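Local coordinates for protein 1-carboxybiuret hydrolase subunit AtzE (Pseudomonas sp., PDB 6C62) that hydrolyses 1-carboxybiuret to urea-1,3-dicarboxylate and ammonia, a step in the bacterial degradation of atrazine, at residues A[69-75]-A[112-118]; A[120-124]-A[322-326]; A[182-186]-A[452-456]; A[291-297]-A[349-353]. All blocks are in the same frame, centred on the assembly; numbering follows the deposited sequence.

Interaction 1 pairs strands 70-74 and 113-118 near one end of the large mixed sheet, and interaction 3 reaches the same sheet at strand 185-188, their centres about 19 Å apart. Interaction 2 follows interaction 1 directly along the chain and touches it, M120 packing on K74 and N75, so the strand that carries a probable catalytic lysine runs up against a loop tied to residues 322-326. Interaction 4, about 36 Å from interaction 1 between centres, joins the start of helix 294-312 to helix 340-360 and is nested in the loop closed by interaction 3. Interactions 2 and 3 cross along the chain, so parts far apart in sequence, the C-terminal tail included, meet on one fold.

Interaction 1. Residues A[69-75]-A[112-118]; sequences LPYAVKN and AVLLGGL
V113 N gives a nearly straight bond to L69 O (2.9 Å), the first of six backbone hydrogen bonds that join residues 69-75 and 112-118 in parallel. V113 O accepts from Y71 N, and Y71 O takes L115 N at 2.8 Å. L115 and G116 form a beta bulge in strand 113-118 opposite A72, so the partner of V73 N is G116 O, while V73 O receives L118 N in a more bent bond (2.7 Å, 136° at the hydrogen). N75 N bonds to L118 O. The Y71 ring leans over the neighbouring strand because its chi1 of 75° sets CG between N and the carbonyl carbon; one face receives L114 CD1, 4.0 Å from the ring centroid, in a CH-pi contact. A water links Y71 OH to A112 O. V73 CG1 also meets L114 CD1, whereas A72 CB packs on L118 CD2 and P70 CB on L115 CD2 (3.9 Å). The backbone angles of G116 would press a side chain against L115 O. K74 turns away from strand 113-118, its NZ bonded to S150, S151 and S169. This is a beta-alpha-beta crossover through helix 102-109, one strand delivering the probable charge-relay lysine of the amidase family.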
loop_
_atom_site.group_PDB
_atom_site.type_symbol
_atom_site.label_atom_id
_atom_site.label_comp_id
_atom_site.label_asym_id
_atom_site.label_seq_id
_atom_site.Cartn_x
_atom_site.Cartn_y
_atom_site.Cartn_z
ATOM N N LEU A 69 36.429 14.119 4.066
ATOM C CA LEU A 69 35.722 13.968 5.359
ATOM C C LEU A 69 35.512 12.481 5.653
ATOM O O LEU A 69 34.901 11.775 4.878
ATOM C CB LEU A 69 34.386 14.689 5.335
ATOM C CG LEU A 69 33.660 14.729 6.691
ATOM C CD1 LEU A 69 34.275 15.765 7.605
ATOM C CD2 LEU A 69 32.211 15.032 6.561
ATOM N N PRO A 70 36.064 11.979 6.757
ATOM C CA PRO A 70 35.761 10.578 7.083
ATOM C C PRO A 70 34.343 10.319 7.558
ATOM O O PRO A 70 33.720 11.182 8.213
ATOM C CB PRO A 70 36.707 10.290 8.244
ATOM C CG PRO A 70 37.734 11.349 8.197
ATOM C CD PRO A 70 37.031 12.551 7.697
ATOM N N TYR A 71 33.831 9.129 7.233
ATOM C CA TYR A 71 32.475 8.720 7.652
ATOM C C TYR A 71 32.423 7.204 7.739
ATOM O O TYR A 71 33.355 6.496 7.265
ATOM C CB TYR A 71 31.389 9.271 6.734
ATOM C CG TYR A 71 31.264 8.614 5.416
ATOM C CD1 TYR A 71 32.217 8.839 4.409
ATOM C CD2 TYR A 71 30.209 7.741 5.119
ATOM C CE1 TYR A 71 32.087 8.269 3.185
ATOM C CE2 TYR A 71 30.076 7.162 3.863
ATOM C CZ TYR A 71 30.991 7.427 2.893
ATOM O OH TYR A 71 30.938 6.804 1.620
ATOM N N ALA A 72 31.430 6.741 8.461
ATOM C CA ALA A 72 31.127 5.319 8.516
ATOM C C ALA A 72 29.636 5.101 8.445
ATOM O O ALA A 72 28.836 6.043 8.662
ATOM C CB ALA A 72 31.727 4.704 9.754
ATOM N N VAL A 73 29.226 3.864 8.132
ATOM C CA VAL A 73 27.770 3.595 7.905
ATOM C C VAL A 73 27.262 2.400 8.702
ATOM O O VAL A 73 27.966 1.398 8.866
ATOM C CB VAL A 73 27.487 3.388 6.389
ATOM C CG1 VAL A 73 27.956 4.642 5.629
ATOM C CG2 VAL A 73 28.175 2.158 5.839
ATOM N N LYS A 74 26.032 2.497 9.189
ATOM C CA LYS A 74 25.358 1.359 9.789
ATOM C C LYS A 74 25.438 0.156 8.850
ATOM O O LYS A 74 25.324 0.306 7.612
ATOM C CB LYS A 74 23.920 1.773 10.037
ATOM C CG LYS A 74 23.094 0.799 10.850
ATOM C CD LYS A 74 21.713 1.415 11.052
ATOM C CE LYS A 74 20.884 0.586 12.006
ATOM N NZ LYS A 74 19.600 1.292 12.271
ATOM N N ASN A 75 25.706 -1.032 9.405
ATOM C CA ASN A 75 26.040 -2.181 8.574
ATOM C C ASN A 75 24.853 -2.825 7.860
ATOM O O ASN A 75 25.001 -3.889 7.286
ATOM C CB ASN A 75 26.948 -3.151 9.320
ATOM C CG ASN A 75 26.252 -4.004 10.387
ATOM O OD1 ASN A 75 25.045 -4.183 10.380
ATOM N ND2 ASN A 75 27.041 -4.498 11.333
ATOM N N ALA A 112 33.712 12.335 0.263
ATOM C CA ALA A 112 33.847 11.741 1.572
ATOM C C ALA A 112 34.565 10.391 1.491
ATOM O O ALA A 112 34.526 9.692 0.482
ATOM C CB ALA A 112 32.510 11.655 2.261
ATOM N N VAL A 113 35.190 10.034 2.595
ATOM C CA VAL A 113 36.073 8.872 2.722
ATOM C C VAL A 113 35.519 7.850 3.704
ATOM O O VAL A 113 35.396 8.118 4.939
ATOM C CB VAL A 113 37.470 9.345 3.211
ATOM C CG1 VAL A 113 38.386 8.170 3.493
ATOM C CG2 VAL A 113 38.096 10.259 2.153
ATOM N N LEU A 114 35.243 6.642 3.202
ATOM C CA LEU A 114 34.537 5.645 3.976
ATOM C C LEU A 114 35.481 4.807 4.824
ATOM O O LEU A 114 36.380 4.150 4.278
ATOM C CB LEU A 114 33.727 4.721 3.044
ATOM C CG LEU A 114 33.025 3.545 3.730
ATOM C CD1 LEU A 114 31.919 4.056 4.572
ATOM C CD2 LEU A 114 32.456 2.622 2.700
ATOM N N LEU A 115 35.232 4.781 6.128
ATOM C CA LEU A 115 36.050 4.049 7.067
ATOM C C LEU A 115 35.498 2.694 7.470
ATOM O O LEU A 115 36.289 1.814 7.945
ATOM C CB LEU A 115 36.295 4.881 8.318
ATOM C CG LEU A 115 37.576 5.698 8.272
ATOM C CD1 LEU A 115 37.841 6.497 7.021
ATOM C CD2 LEU A 115 37.441 6.663 9.408
ATOM N N GLY A 116 34.182 2.487 7.306
ATOM C CA GLY A 116 33.660 1.135 7.409
ATOM C C GLY A 116 32.226 1.036 7.889
ATOM O O GLY A 116 31.434 1.986 7.709
ATOM N N GLY A 117 31.911 -0.140 8.429
ATOM C CA GLY A 117 30.529 -0.524 8.784
ATOM C C GLY A 117 30.371 -0.549 10.302
ATOM O O GLY A 117 31.306 -0.924 11.023
ATOM N N LEU A 118 29.194 -0.159 10.768
ATOM C CA LEU A 118 28.900 0.054 12.181
ATOM C C LEU A 118 27.849 -0.886 12.757
ATOM O O LEU A 118 26.864 -1.256 12.101
ATOM C CB LEU A 118 28.436 1.510 12.408
ATOM C CG LEU A 118 29.398 2.559 11.907
ATOM C CD1 LEU A 118 28.736 3.905 12.022
ATOM C CD2 LEU A 118 30.710 2.555 12.678
HETATM O O HOH W 1 33.380 7.135 0.140
#

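Interaction 2. Residues A[120-124]-A[322-326]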
loop_
_atom_site.group_PDB
_atom_site.type_symbol
_atom_site.label_atom_id
_atom_site.label_comp_id
_atom_site.label_asym_id
_atom_site.label_seq_id
_atom_site.Cartn_x
_atom_site.Cartn_y
_atom_site.Cartn_z
ATOM N N MET A 120 24.775 -2.527 14.982
ATOM C CA MET A 120 23.370 -2.237 15.048
ATOM C C MET A 120 22.628 -3.374 15.718
ATOM O O MET A 120 23.118 -4.489 15.784
ATOM C CB MET A 120 22.806 -1.957 13.653
ATOM C CG MET A 120 23.035 -3.102 12.639
ATOM S SD MET A 120 22.145 -2.916 11.076
ATOM C CE MET A 120 20.453 -3.346 11.457
ATOM N N ASP A 121 21.422 -3.108 16.220
ATOM C CA ASP A 121 20.555 -4.206 16.655
ATOM C C ASP A 121 20.234 -5.056 15.450
ATOM O O ASP A 121 20.024 -4.526 14.336
ATOM C CB ASP A 121 19.246 -3.752 17.265
ATOM C CG ASP A 121 19.426 -3.153 18.670
ATOM O OD1 ASP A 121 19.754 -3.887 19.662
ATOM O OD2 ASP A 121 19.256 -1.918 18.789
ATOM N N GLU A 122 20.190 -6.364 15.660
ATOM C CA GLU A 122 19.968 -7.302 14.536
ATOM C C GLU A 122 18.706 -6.976 13.769
ATOM O O GLU A 122 17.654 -6.872 14.331
ATOM C CB GLU A 122 19.895 -8.747 15.024
ATOM C CG GLU A 122 19.504 -9.668 13.889
ATOM C CD GLU A 122 19.369 -11.121 14.282
ATOM O OE1 GLU A 122 18.199 -11.496 14.647
ATOM O OE2 GLU A 122 20.373 -11.885 14.136
ATOM N N PHE A 123 18.850 -6.821 12.459
ATOM C CA PHE A 123 17.758 -6.570 11.553
ATOM C C PHE A 123 16.987 -5.321 11.869
ATOM O O PHE A 123 15.853 -5.164 11.434
ATOM C CB PHE A 123 16.845 -7.831 11.394
ATOM C CG PHE A 123 17.493 -8.983 10.666
ATOM C CD1 PHE A 123 18.254 -8.798 9.544
ATOM C CD2 PHE A 123 17.323 -10.292 11.111
ATOM C CE1 PHE A 123 18.811 -9.893 8.876
ATOM C CE2 PHE A 123 17.858 -11.358 10.455
ATOM C CZ PHE A 123 18.613 -11.164 9.324
ATOM N N ALA A 124 17.626 -4.419 12.626
ATOM C CA ALA A 124 17.113 -3.106 12.969
ATOM C C ALA A 124 15.969 -3.124 13.985
ATOM O O ALA A 124 15.420 -2.077 14.213
ATOM C CB ALA A 124 16.691 -2.336 11.715
ATOM N N GLN A 322 16.819 -20.427 15.687
ATOM C CA GLN A 322 17.896 -20.381 16.683
ATOM C C GLN A 322 19.076 -19.485 16.296
ATOM O O GLN A 322 19.909 -19.124 17.154
ATOM C CB GLN A 322 18.407 -21.816 16.981
ATOM C CG GLN A 322 19.270 -22.411 15.881
ATOM C CD GLN A 322 18.533 -23.008 14.687
ATOM O OE1 GLN A 322 17.287 -23.010 14.562
ATOM N NE2 GLN A 322 19.305 -23.508 13.782
ATOM N N ASP A 323 19.181 -19.147 15.015
ATOM C CA ASP A 323 20.208 -18.222 14.534
ATOM C C ASP A 323 19.870 -16.755 14.611
ATOM O O ASP A 323 20.748 -15.929 14.351
ATOM C CB ASP A 323 20.558 -18.602 13.131
ATOM C CG ASP A 323 21.294 -19.966 13.037
ATOM O OD1 ASP A 323 21.778 -20.492 14.066
ATOM O OD2 ASP A 323 21.397 -20.482 11.922
ATOM N N PHE A 324 18.644 -16.411 15.028
ATOM C CA PHE A 324 18.308 -15.009 15.266
ATOM C C PHE A 324 18.846 -14.531 16.624
ATOM O O PHE A 324 19.157 -15.336 17.502
ATOM C CB PHE A 324 16.772 -14.801 15.218
ATOM C CG PHE A 324 16.174 -14.841 13.844
ATOM C CD1 PHE A 324 16.072 -16.025 13.136
ATOM C CD2 PHE A 324 15.738 -13.655 13.230
ATOM C CE1 PHE A 324 15.491 -16.043 11.889
ATOM C CE2 PHE A 324 15.140 -13.701 11.993
ATOM C CZ PHE A 324 15.025 -14.860 11.319
ATOM N N GLU A 325 18.851 -13.212 16.792
ATOM C CA GLU A 325 19.047 -12.510 18.069
ATOM C C GLU A 325 17.993 -12.964 19.078
ATOM O O GLU A 325 16.797 -12.726 18.877
ATOM C CB GLU A 325 18.929 -10.998 17.805
ATOM C CG GLU A 325 18.748 -10.098 19.018
ATOM C CD GLU A 325 19.948 -10.175 19.946
ATOM O OE1 GLU A 325 20.982 -9.592 19.563
ATOM O OE2 GLU A 325 19.825 -10.844 21.009
ATOM N N PRO A 326 18.423 -13.648 20.157
ATOM C CA PRO A 326 17.391 -14.134 21.159
ATOM C C PRO A 326 16.579 -13.030 21.805
ATOM O O PRO A 326 15.454 -13.268 22.179
ATOM C CB PRO A 326 18.227 -14.957 22.168
ATOM C CG PRO A 326 19.376 -15.438 21.317
ATOM C CD PRO A 326 19.750 -14.220 20.452
HETATM O O HOH W 2 20.422 -7.178 18.337
HETATM O O HOH W 3 15.750 -11.358 15.993
#
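E122 OE1 is gripped by two donors: the backbone N of E325 at 2.8 Å, in a nearly straight bond, and a water that also bonds weakly to E325 O. The amide comes from above the carboxylate plane, 44° out of it. With CG anti to the backbone N (chi1 173°) and the chain extended beyond it, E122 spans the gap between the two loops, and its other oxygen, OE2, is held by H133. The E122 and E325 side chains run antiparallel alongside one another, with E122 OE1 3.3 Å from E325 CB. E325 turns its carboxylate off to T132 and L327 N, but OE1 of that group takes a second water, which accepts from E122 N. With an alanine in place of E122, E325 N and H133 would probably lose their acceptor, leaving the second water and the ring contact to join the loops. Alongside the polar link, F123 CE2 touches F324 CE2 at 3.9 Å, the ring planes oblique at 59°. F123 also packs on F332 of helix 329-336, while F324 lies against V329 of that helix and L317 of helix 314-319, so the loop after strand 113-118 docks where these two helices are joined.

Interaction 3. Residues A[182-186]-A[452-456]; sequences CGVWG and IARLK
A453 brings its CB against the six-membered part of the W185 indole, 3.6 Å from both CZ2 and CH2. Its methyl also rests on A414 of strand 411-416. R454 turns its side chain away from residues 182-186 and bonds through NH1 to G451 O; its backbone O accepts from W417 NE1. Here the tail that follows helix 437-449 crosses the start of strand 185-188, which lies in the large mixed sheet of the amidase fold between strands 208-213 and 411-416. The crossing comes just after helix 176-182, where G183, the first residue beyond it, has positive phi (68°). L455 does most of the remaining packing. Its CD1 reaches the other end of the indole, 3.7 Å from W185 CD1, while CD2 comes to 4.2 Å from V184 CG1 and CG lies 3.5 Å from G183 O. With chi1 at -69°, the W185 indole is carried toward the tail, its five-membered ring meeting L455 and its six-membered ring A453. Replacing the tryptophan with a serine would probably open a gap beneath A453 and L455, leaving both without their aromatic partner. At K456 the backbone N donates to a water (3.0 Å) that donates to G183 O.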
loop_
_atom_site.group_PDB
_atom_site.type_symbol
_atom_site.label_atom_id
_atom_site.label_comp_id
_atom_site.label_asym_id
_atom_site.label_seq_id
_atom_site.Cartn_x
_atom_site.Cartn_y
_atom_site.Cartn_z
ATOM N N CYS A 182 23.629 9.432 22.872
ATOM C CA CYS A 182 25.064 9.702 22.685
ATOM C C CYS A 182 25.423 11.202 22.694
ATOM O O CYS A 182 26.619 11.561 22.678
ATOM C CB CYS A 182 25.576 9.051 21.412
ATOM S SG CYS A 182 25.693 7.265 21.547
ATOM N N GLY A 183 24.431 12.081 22.687
ATOM C CA GLY A 183 24.719 13.469 22.631
ATOM C C GLY A 183 25.320 13.935 21.319
ATOM O O GLY A 183 26.269 14.726 21.314
ATOM N N VAL A 184 24.717 13.524 20.198
ATOM C CA VAL A 184 25.171 13.995 18.916
ATOM C C VAL A 184 23.953 14.409 18.084
ATOM O O VAL A 184 22.812 14.279 18.535
ATOM C CB VAL A 184 25.992 12.917 18.166
ATOM C CG1 VAL A 184 27.211 12.471 18.986
ATOM C CG2 VAL A 184 25.126 11.695 17.823
ATOM N N TRP A 185 24.221 14.961 16.905
ATOM C CA TRP A 185 23.185 15.488 16.044
ATOM C C TRP A 185 22.643 14.358 15.149
ATOM O O TRP A 185 23.398 13.510 14.704
ATOM C CB TRP A 185 23.697 16.624 15.145
ATOM C CG TRP A 185 24.019 17.861 15.877
ATOM C CD1 TRP A 185 25.210 18.178 16.521
ATOM C CD2 TRP A 185 23.157 18.971 16.079
ATOM N NE1 TRP A 185 25.116 19.428 17.096
ATOM C CE2 TRP A 185 23.872 19.935 16.835
ATOM C CE3 TRP A 185 21.834 19.233 15.734
ATOM C CZ2 TRP A 185 23.297 21.134 17.240
ATOM C CZ3 TRP A 185 21.283 20.423 16.134
ATOM C CH2 TRP A 185 22.010 21.357 16.859
ATOM N N GLY A 186 21.340 14.366 14.887
ATOM C CA GLY A 186 20.752 13.440 13.927
ATOM C C GLY A 186 19.669 14.115 13.108
ATOM O O GLY A 186 19.006 15.082 13.585
ATOM N N ILE A 452 23.099 26.003 23.558
ATOM C CA ILE A 452 22.143 25.070 24.149
ATOM C C ILE A 452 22.286 23.631 23.607
ATOM O O ILE A 452 22.171 22.672 24.358
ATOM C CB ILE A 452 20.701 25.541 23.906
ATOM C CG1 ILE A 452 20.434 26.875 24.657
ATOM C CG2 ILE A 452 19.684 24.485 24.342
ATOM C CD1 ILE A 452 20.699 26.805 26.154
ATOM N N ALA A 453 22.473 23.510 22.299
ATOM C CA ALA A 453 22.747 22.231 21.637
ATOM C C ALA A 453 24.212 22.146 21.288
ATOM O O ALA A 453 24.727 23.011 20.551
ATOM C CB ALA A 453 21.879 22.073 20.384
ATOM N N ARG A 454 24.871 21.085 21.754
ATOM C CA ARG A 454 26.314 20.906 21.536
ATOM C C ARG A 454 26.730 19.483 21.849
ATOM O O ARG A 454 26.007 18.755 22.482
ATOM C CB ARG A 454 27.099 21.867 22.432
ATOM C CG ARG A 454 26.783 21.718 23.901
ATOM C CD ARG A 454 27.566 22.720 24.771
ATOM N NE ARG A 454 27.503 22.350 26.191
ATOM C CZ ARG A 454 26.455 22.537 26.996
ATOM N NH1 ARG A 454 25.278 23.086 26.582
ATOM N NH2 ARG A 454 26.546 22.106 28.258
ATOM N N LEU A 455 27.918 19.108 21.422
ATOM C CA LEU A 455 28.552 17.838 21.806
ATOM C C LEU A 455 29.405 18.082 23.031
ATOM O O LEU A 455 29.655 19.198 23.391
ATOM C CB LEU A 455 29.477 17.322 20.687
ATOM C CG LEU A 455 28.874 16.332 19.677
ATOM C CD1 LEU A 455 27.853 17.025 18.834
ATOM C CD2 LEU A 455 29.921 15.654 18.820
ATOM N N LYS A 456 29.882 17.057 23.677
ATOM C CA LYS A 456 30.915 17.316 24.704
ATOM C C LYS A 456 32.147 16.544 24.281
ATOM O O LYS A 456 32.114 15.329 24.298
ATOM C CB LYS A 456 30.354 16.971 26.077
ATOM C CG LYS A 456 29.667 18.185 26.719
ATOM C CD LYS A 456 29.266 17.857 28.177
ATOM C CE LYS A 456 28.742 19.084 28.880
ATOM N NZ LYS A 456 27.864 18.709 30.020
HETATM O O HOH W 4 28.671 14.427 22.723
#

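Interaction 4. Residues A[291-297]-A[349-353]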
loop_
_atom_site.group_PDB
_atom_site.type_symbol
_atom_site.label_atom_id
_atom_site.label_comp_id
_atom_site.label_asym_id
_atom_site.label_seq_id
_atom_site.Cartn_x
_atom_site.Cartn_y
_atom_site.Cartn_z
ATOM N N TRP A 291 -0.576 16.954 19.570
ATOM C CA TRP A 291 -0.368 16.181 18.344
ATOM C C TRP A 291 -1.607 15.289 18.206
ATOM O O TRP A 291 -2.082 14.725 19.203
ATOM C CB TRP A 291 0.898 15.360 18.502
ATOM C CG TRP A 291 1.325 14.564 17.294
ATOM C CD1 TRP A 291 0.941 13.310 16.999
ATOM C CD2 TRP A 291 2.261 14.936 16.307
ATOM N NE1 TRP A 291 1.568 12.878 15.880
ATOM C CE2 TRP A 291 2.376 13.866 15.420
ATOM C CE3 TRP A 291 3.016 16.075 16.079
ATOM C CZ2 TRP A 291 3.210 13.880 14.337
ATOM C CZ3 TRP A 291 3.851 16.114 14.966
ATOM C CH2 TRP A 291 3.948 15.017 14.101
ATOM N N PRO A 292 -2.186 15.196 17.004
ATOM C CA PRO A 292 -3.377 14.336 16.884
ATOM C C PRO A 292 -3.116 12.809 17.117
ATOM O O PRO A 292 -2.202 12.222 16.510
ATOM C CB PRO A 292 -3.813 14.609 15.436
ATOM C CG PRO A 292 -2.507 14.809 14.720
ATOM C CD PRO A 292 -1.789 15.723 15.689
ATOM N N ASP A 293 -3.905 12.195 17.974
ATOM C CA ASP A 293 -3.945 10.754 18.140
ATOM C C ASP A 293 -2.559 10.137 18.346
ATOM O O ASP A 293 -2.245 9.103 17.744
ATOM C CB ASP A 293 -4.568 10.089 16.892
ATOM C CG ASP A 293 -6.030 10.468 16.664
ATOM O OD1 ASP A 293 -6.728 10.797 17.647
ATOM O OD2 ASP A 293 -6.482 10.431 15.492
ATOM N N ALA A 294 -1.746 10.714 19.203
ATOM C CA ALA A 294 -0.301 10.315 19.245
ATOM C C ALA A 294 -0.136 8.873 19.710
ATOM O O ALA A 294 0.642 8.122 19.121
ATOM C CB ALA A 294 0.482 11.244 20.141
ATOM N N GLU A 295 -0.871 8.491 20.746
ATOM C CA GLU A 295 -0.755 7.165 21.275
ATOM C C GLU A 295 -1.238 6.107 20.232
ATOM O O GLU A 295 -0.697 5.004 20.178
ATOM C CB GLU A 295 -1.572 7.006 22.551
ATOM C CG GLU A 295 -1.454 5.626 23.164
ATOM C CD GLU A 295 -2.119 5.483 24.536
ATOM O OE1 GLU A 295 -3.041 6.280 24.857
ATOM O OE2 GLU A 295 -1.696 4.549 25.267
ATOM N N ILE A 296 -2.237 6.455 19.437
ATOM C CA ILE A 296 -2.782 5.535 18.422
ATOM C C ILE A 296 -1.817 5.504 17.243
ATOM O O ILE A 296 -1.659 4.455 16.604
ATOM C CB ILE A 296 -4.174 5.975 17.886
ATOM C CG1 ILE A 296 -5.153 6.302 19.011
ATOM C CG2 ILE A 296 -4.769 4.943 16.940
ATOM C CD1 ILE A 296 -5.313 5.279 20.036
ATOM N N GLY A 297 -1.182 6.643 16.932
ATOM C CA GLY A 297 -0.124 6.718 15.924
ATOM C C GLY A 297 1.013 5.747 16.268
ATOM O O GLY A 297 1.461 5.002 15.417
ATOM N N PHE A 349 -6.105 3.568 9.208
ATOM C CA PHE A 349 -5.862 4.639 10.157
ATOM C C PHE A 349 -4.773 5.570 9.661
ATOM O O PHE A 349 -4.842 6.777 9.853
ATOM C CB PHE A 349 -5.551 4.099 11.548
ATOM C CG PHE A 349 -5.032 5.144 12.494
ATOM C CD1 PHE A 349 -5.908 6.058 13.044
ATOM C CD2 PHE A 349 -3.710 5.250 12.769
ATOM C CE1 PHE A 349 -5.472 7.098 13.874
ATOM C CE2 PHE A 349 -3.251 6.277 13.615
ATOM C CZ PHE A 349 -4.149 7.179 14.183
ATOM N N ARG A 350 -3.743 5.026 9.031
ATOM C CA ARG A 350 -2.628 5.855 8.607
ATOM C C ARG A 350 -3.065 6.977 7.621
ATOM O O ARG A 350 -2.466 8.039 7.615
ATOM C CB ARG A 350 -1.508 4.997 7.982
ATOM C CG ARG A 350 -0.202 5.762 7.867
ATOM C CD ARG A 350 0.901 4.950 7.277
ATOM N NE ARG A 350 2.214 5.489 7.565
ATOM C CZ ARG A 350 3.331 4.958 7.104
ATOM N NH1 ARG A 350 3.327 3.896 6.282
ATOM N NH2 ARG A 350 4.481 5.515 7.448
ATOM N N ARG A 351 -4.052 6.712 6.752
ATOM C CA ARG A 351 -4.634 7.757 5.892
ATOM C C ARG A 351 -5.226 8.914 6.724
ATOM O O ARG A 351 -4.958 10.067 6.458
ATOM C CB ARG A 351 -5.678 7.197 4.907
ATOM C CG ARG A 351 -6.490 8.278 4.160
ATOM C CD ARG A 351 -7.395 7.670 3.091
ATOM N NE ARG A 351 -6.604 7.048 2.055
ATOM C CZ ARG A 351 -6.001 7.659 1.040
ATOM N NH1 ARG A 351 -6.144 8.938 0.840
ATOM N NH2 ARG A 351 -5.252 6.947 0.202
ATOM N N VAL A 352 -5.986 8.567 7.726
ATOM C CA VAL A 352 -6.635 9.554 8.620
ATOM C C VAL A 352 -5.552 10.334 9.355
ATOM O O VAL A 352 -5.589 11.540 9.448
ATOM C CB VAL A 352 -7.564 8.833 9.630
ATOM C CG1 VAL A 352 -8.068 9.806 10.681
ATOM C CG2 VAL A 352 -8.770 8.257 8.905
ATOM N N TYR A 353 -4.552 9.629 9.863
ATOM C CA TYR A 353 -3.427 10.214 10.591
ATOM C C TYR A 353 -2.665 11.175 9.735
ATOM O O TYR A 353 -2.346 12.274 10.215
ATOM C CB TYR A 353 -2.541 9.102 11.121
ATOM C CG TYR A 353 -1.486 9.452 12.105
ATOM C CD1 TYR A 353 -1.822 9.789 13.389
ATOM C CD2 TYR A 353 -0.135 9.351 11.778
ATOM C CE1 TYR A 353 -0.880 10.080 14.345
ATOM C CE2 TYR A 353 0.830 9.632 12.718
ATOM C CZ TYR A 353 0.435 9.998 14.030
ATOM O OH TYR A 353 1.370 10.220 14.975
#
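W291 and P292 are extended, and D293, at the N-cap of helix 294-312 with positive phi, turns the chain into the helix; its backbone O accepts from G297 N. Residues 349-353 form just over one turn of helix 340-360. The nearest CA atoms, those of G297 and Y353, are 7.2 Å apart, and G297 allows this, since a CB there would collide with Y353 OH. G297 CA lies over one face of the Y353 ring, 4.2 Å from its centroid. W291 NE1 donates to Y353 OH at 2.8 Å in a nearly straight bond in the indole plane; the hydroxyl is also bonded to P403 O, so two partners fix it. One turn before Y353, the F349 ring has I296 CG2 over one face, 3.6 Å from CZ, because chi1 of -49° sets that methyl anti to the backbone N. D293 OD2 comes to the F349 edge, 3.8 Å from CE1, and forms a salt bridge with K356. Side chains of another protein pack on I296 and F349. The N-terminal end of helix 294-312 and the loop leading into it pack on helix 340-360, a glycine admitting a tyrosine ring, away from the probable catalytic residues.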